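Local coordinates for protein sulfide-quinone reductase (Aquifex aeolicus, PDB 3HYV) that oxidises hydrogen sulfide with a quinone as electron acceptor, using FAD, and probably builds up polysulfide that is released, typically as cyclooctasulfur, at residues P311-M316 with A345-D350. Residues are numbered along the deposited sequence; the frame is centred on the assembly and turned at random. Where two conformers were deposited one is given.
Sequences PKTGMM and AICIAD. With FAD (flavin-adenine dinucleotide), chain G.
Met315, in the first turn of helix 314-332, lies against Ala345 and Ile346 at the start of strand 345-350, part of an antiparallel sheet. Its CB points to the strand, and CG, anti to the backbone N (chi1 178°), carries the chain outward. SD then lies beside the backbone, oblique to the peptide and displaced toward its N-H side, 3.8 Å from Ile346 N and 3.9 Å from Ile346 CG1. A bend at chi3 (-83°) brings CE to 3.4 Å from Ile346 CD1, tight for two carbons. Leu407 of helix 401-411 touches both side chains. An alanine in place of Met315 would probably open a gap beside Ile346, a quinone-binding residue, and allow its CD1 branch to shift. Closer to the flavin, Thr313, the N-cap residue of helix 314-332, meets two strand residues with its two branches. OG1 lies 3.4 Å from Ala345 CB and, buried here, has no hydrogen-bonding partner in the model; CG2 lies 3.8 Å from SG of Cys347 in one of that residue's two conformers, Cys347 being inferred to carry the persulfide intermediate. The backbone N-H of Gly314 is bonded to FAD O2 (N to O2 2.7 Å, 160°), where a side chain would crowd that oxygen. The helix N-terminus would probably stabilise negative charge on the pyrimidine end of a reduced flavin, while apolar packing alongside sets this flavin-binding helix start next to residues of the sulfur and quinone sites.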
loop_
_atom_site.group_PDB
_atom_site.type_symbol
_atom_site.label_atom_id
_atom_site.label_comp_id
_atom_site.label_asym_id
_atom_site.label_seq_id
_atom_site.Cartn_x
_atom_site.Cartn_y
_atom_site.Cartn_z
ATOM N N PRO A 311 2.758 1.524 -25.372
ATOM C CA PRO A 311 2.093 2.729 -25.909
ATOM C C PRO A 311 3.008 3.662 -26.730
ATOM O O PRO A 311 4.196 3.805 -26.427
ATOM C CB PRO A 311 1.591 3.453 -24.649
ATOM C CG PRO A 311 2.460 2.935 -23.528
ATOM C CD PRO A 311 2.769 1.503 -23.894
ATOM N N LYS A 312 2.444 4.259 -27.780
ATOM C CA LYS A 312 3.058 5.393 -28.481
ATOM C C LYS A 312 2.177 6.630 -28.244
ATOM O O LYS A 312 1.088 6.763 -28.827
ATOM C CB LYS A 312 3.251 5.118 -29.983
ATOM C CG LYS A 312 4.311 4.040 -30.329
ATOM C CD LYS A 312 3.659 2.642 -30.466
ATOM C CE LYS A 312 4.599 1.618 -31.107
ATOM N NZ LYS A 312 3.863 0.513 -31.792
ATOM N N THR A 313 2.656 7.499 -27.357
ATOM C CA THR A 313 1.920 8.669 -26.883
ATOM C C THR A 313 2.250 9.890 -27.742
ATOM O O THR A 313 3.177 9.850 -28.552
ATOM C CB THR A 313 2.233 8.966 -25.376
ATOM O OG1 THR A 313 3.564 9.484 -25.241
ATOM C CG2 THR A 313 2.108 7.705 -24.535
ATOM N N GLY A 314 1.494 10.972 -27.557
ATOM C CA GLY A 314 1.627 12.179 -28.382
ATOM C C GLY A 314 3.013 12.802 -28.359
ATOM O O GLY A 314 3.557 13.144 -29.405
ATOM N N MET A 315 3.586 12.938 -27.168
ATOM C CA MET A 315 4.934 13.487 -27.013
ATOM C C MET A 315 6.034 12.629 -27.680
ATOM O O MET A 315 6.945 13.185 -28.298
ATOM C CB MET A 315 5.258 13.766 -25.536
ATOM C CG MET A 315 6.670 14.304 -25.323
ATOM S SD MET A 315 7.028 15.027 -23.707
ATOM C CE MET A 315 6.373 16.664 -23.959
ATOM N N MET A 316 5.936 11.300 -27.554
ATOM C CA MET A 316 6.867 10.367 -28.206
ATOM C C MET A 316 6.837 10.523 -29.732
ATOM O O MET A 316 7.879 10.568 -30.370
ATOM C CB MET A 316 6.542 8.902 -27.842
ATOM C CG MET A 316 6.668 8.539 -26.361
ATOM S SD MET A 316 5.872 6.957 -25.951
ATOM C CE MET A 316 6.999 5.801 -26.726
ATOM N N ALA A 345 7.564 10.987 -22.249
ATOM C CA ALA A 345 6.114 11.183 -22.299
ATOM C C ALA A 345 5.576 11.957 -21.106
ATOM O O ALA A 345 5.900 11.653 -19.955
ATOM C CB ALA A 345 5.406 9.847 -22.408
ATOM N N ILE A 346 4.770 12.974 -21.412
ATOM C CA ILE A 346 3.939 13.680 -20.444
ATOM C C ILE A 346 2.511 13.266 -20.753
ATOM O O ILE A 346 1.976 13.644 -21.794
ATOM C CB ILE A 346 4.071 15.216 -20.604
ATOM C CG1 ILE A 346 5.471 15.675 -20.218
ATOM C CG2 ILE A 346 3.012 15.964 -19.773
ATOM C CD1 ILE A 346 5.789 17.098 -20.640
ATOM N N CYS A 347 1.908 12.467 -19.877
ATOM C CA CYS A 347 0.516 12.008 -20.065
ATOM C C CYS A 347 -0.429 12.489 -18.968
ATOM O O CYS A 347 -0.092 12.444 -17.778
ATOM C CB CYS A 347 0.441 10.482 -20.161
ATOM S SG CYS A 347 1.500 9.776 -21.420
ATOM N N ILE A 348 -1.612 12.950 -19.379
ATOM C CA ILE A 348 -2.656 13.349 -18.440
ATOM C C ILE A 348 -3.906 12.491 -18.638
ATOM O O ILE A 348 -4.474 12.449 -19.737
ATOM C CB ILE A 348 -2.978 14.859 -18.539
ATOM C CG1 ILE A 348 -1.728 15.680 -18.204
ATOM C CG2 ILE A 348 -4.124 15.238 -17.599
ATOM C CD1 ILE A 348 -1.672 17.025 -18.871
ATOM N N ALA A 349 -4.305 11.786 -17.579
ATOM C CA ALA A 349 -5.551 11.028 -17.585
ATOM C C ALA A 349 -6.658 11.862 -16.942
ATOM O O ALA A 349 -6.670 12.068 -15.733
ATOM C CB ALA A 349 -5.386 9.688 -16.864
ATOM N N ASP A 350 -7.574 12.343 -17.774
ATOM C CA ASP A 350 -8.676 13.199 -17.335
ATOM C C ASP A 350 -9.783 12.342 -16.706
ATOM O O ASP A 350 -10.241 11.378 -17.316
ATOM C CB ASP A 350 -9.207 13.988 -18.537
ATOM C CG ASP A 350 -10.080 15.174 -18.143
ATOM O OD1 ASP A 350 -10.095 15.592 -16.962
ATOM O OD2 ASP A 350 -10.755 15.707 -19.040
HETATM P PA FAD G . -3.396 8.734 -36.162
HETATM O O1A FAD G . -3.229 10.057 -35.456
HETATM O O2A FAD G . -4.550 7.839 -35.791
HETATM O O5B FAD G . -3.501 9.033 -37.749
HETATM C C5B FAD G . -3.119 8.129 -38.792
HETATM C C4B FAD G . -3.715 8.629 -40.106
HETATM O O4B FAD G . -3.452 7.738 -41.203
HETATM C C3B FAD G . -5.229 8.730 -40.006
HETATM O O3B FAD G . -5.644 9.948 -40.615
HETATM C C2B FAD G . -5.741 7.572 -40.833
HETATM O O2B FAD G . -7.013 7.892 -41.379
HETATM C C1B FAD G . -4.670 7.460 -41.911
HETATM N N9A FAD G . -4.610 6.151 -42.631
HETATM C C8A FAD G . -4.830 4.915 -42.136
HETATM N N7A FAD G . -4.661 3.999 -43.127
HETATM C C5A FAD G . -4.345 4.670 -44.250
HETATM C C6A FAD G . -4.059 4.285 -45.559
HETATM N N6A FAD G . -4.067 2.975 -45.920
HETATM N N1A FAD G . -3.762 5.232 -46.475
HETATM C C2A FAD G . -3.744 6.529 -46.150
HETATM N N3A FAD G . -4.011 6.928 -44.903
HETATM C C4A FAD G . -4.309 6.021 -43.933
HETATM N N1 FAD G . -1.702 10.114 -26.448
HETATM C C2 FAD G . -1.377 11.105 -25.568
HETATM O O2 FAD G . -0.211 11.531 -25.519
HETATM N N3 FAD G . -2.299 11.661 -24.749
HETATM C C4 FAD G . -3.573 11.218 -24.795
HETATM O O4 FAD G . -4.490 11.768 -23.962
HETATM C C4X FAD G . -3.936 10.201 -25.688
HETATM N N5 FAD G . -5.217 9.762 -25.733
HETATM C C5X FAD G . -5.565 8.780 -26.601
HETATM C C6 FAD G . -6.893 8.333 -26.651
HETATM C C7 FAD G . -7.275 7.319 -27.534
HETATM C C7M FAD G . -8.717 6.875 -27.542
HETATM C C8 FAD G . -6.320 6.746 -28.380
HETATM C C8M FAD G . -6.661 5.631 -29.354
HETATM C C9 FAD G . -5.001 7.203 -28.327
HETATM C C9A FAD G . -4.596 8.215 -27.445
HETATM N N10 FAD G . -3.302 8.663 -27.414
HETATM C C10 FAD G . -2.966 9.636 -26.529
HETATM C "C1'" FAD G . -2.276 8.011 -28.276
HETATM C "C2'" FAD G . -1.710 8.683 -29.522
HETATM O "O2'" FAD G . -1.257 10.014 -29.227
HETATM C "C3'" FAD G . -2.725 8.643 -30.657
HETATM O "O3'" FAD G . -3.133 7.279 -30.871
HETATM C "C4'" FAD G . -2.199 9.292 -31.940
HETATM O "O4'" FAD G . -3.323 9.743 -32.708
HETATM C "C5'" FAD G . -1.378 8.342 -32.803
HETATM O "O5'" FAD G . -0.860 9.077 -33.914
HETATM P P FAD G . -0.621 8.451 -35.377
HETATM O O1P FAD G . -0.134 9.572 -36.265
HETATM O O2P FAD G . 0.295 7.251 -35.215
HETATM O O3P FAD G . -2.046 7.894 -35.907
#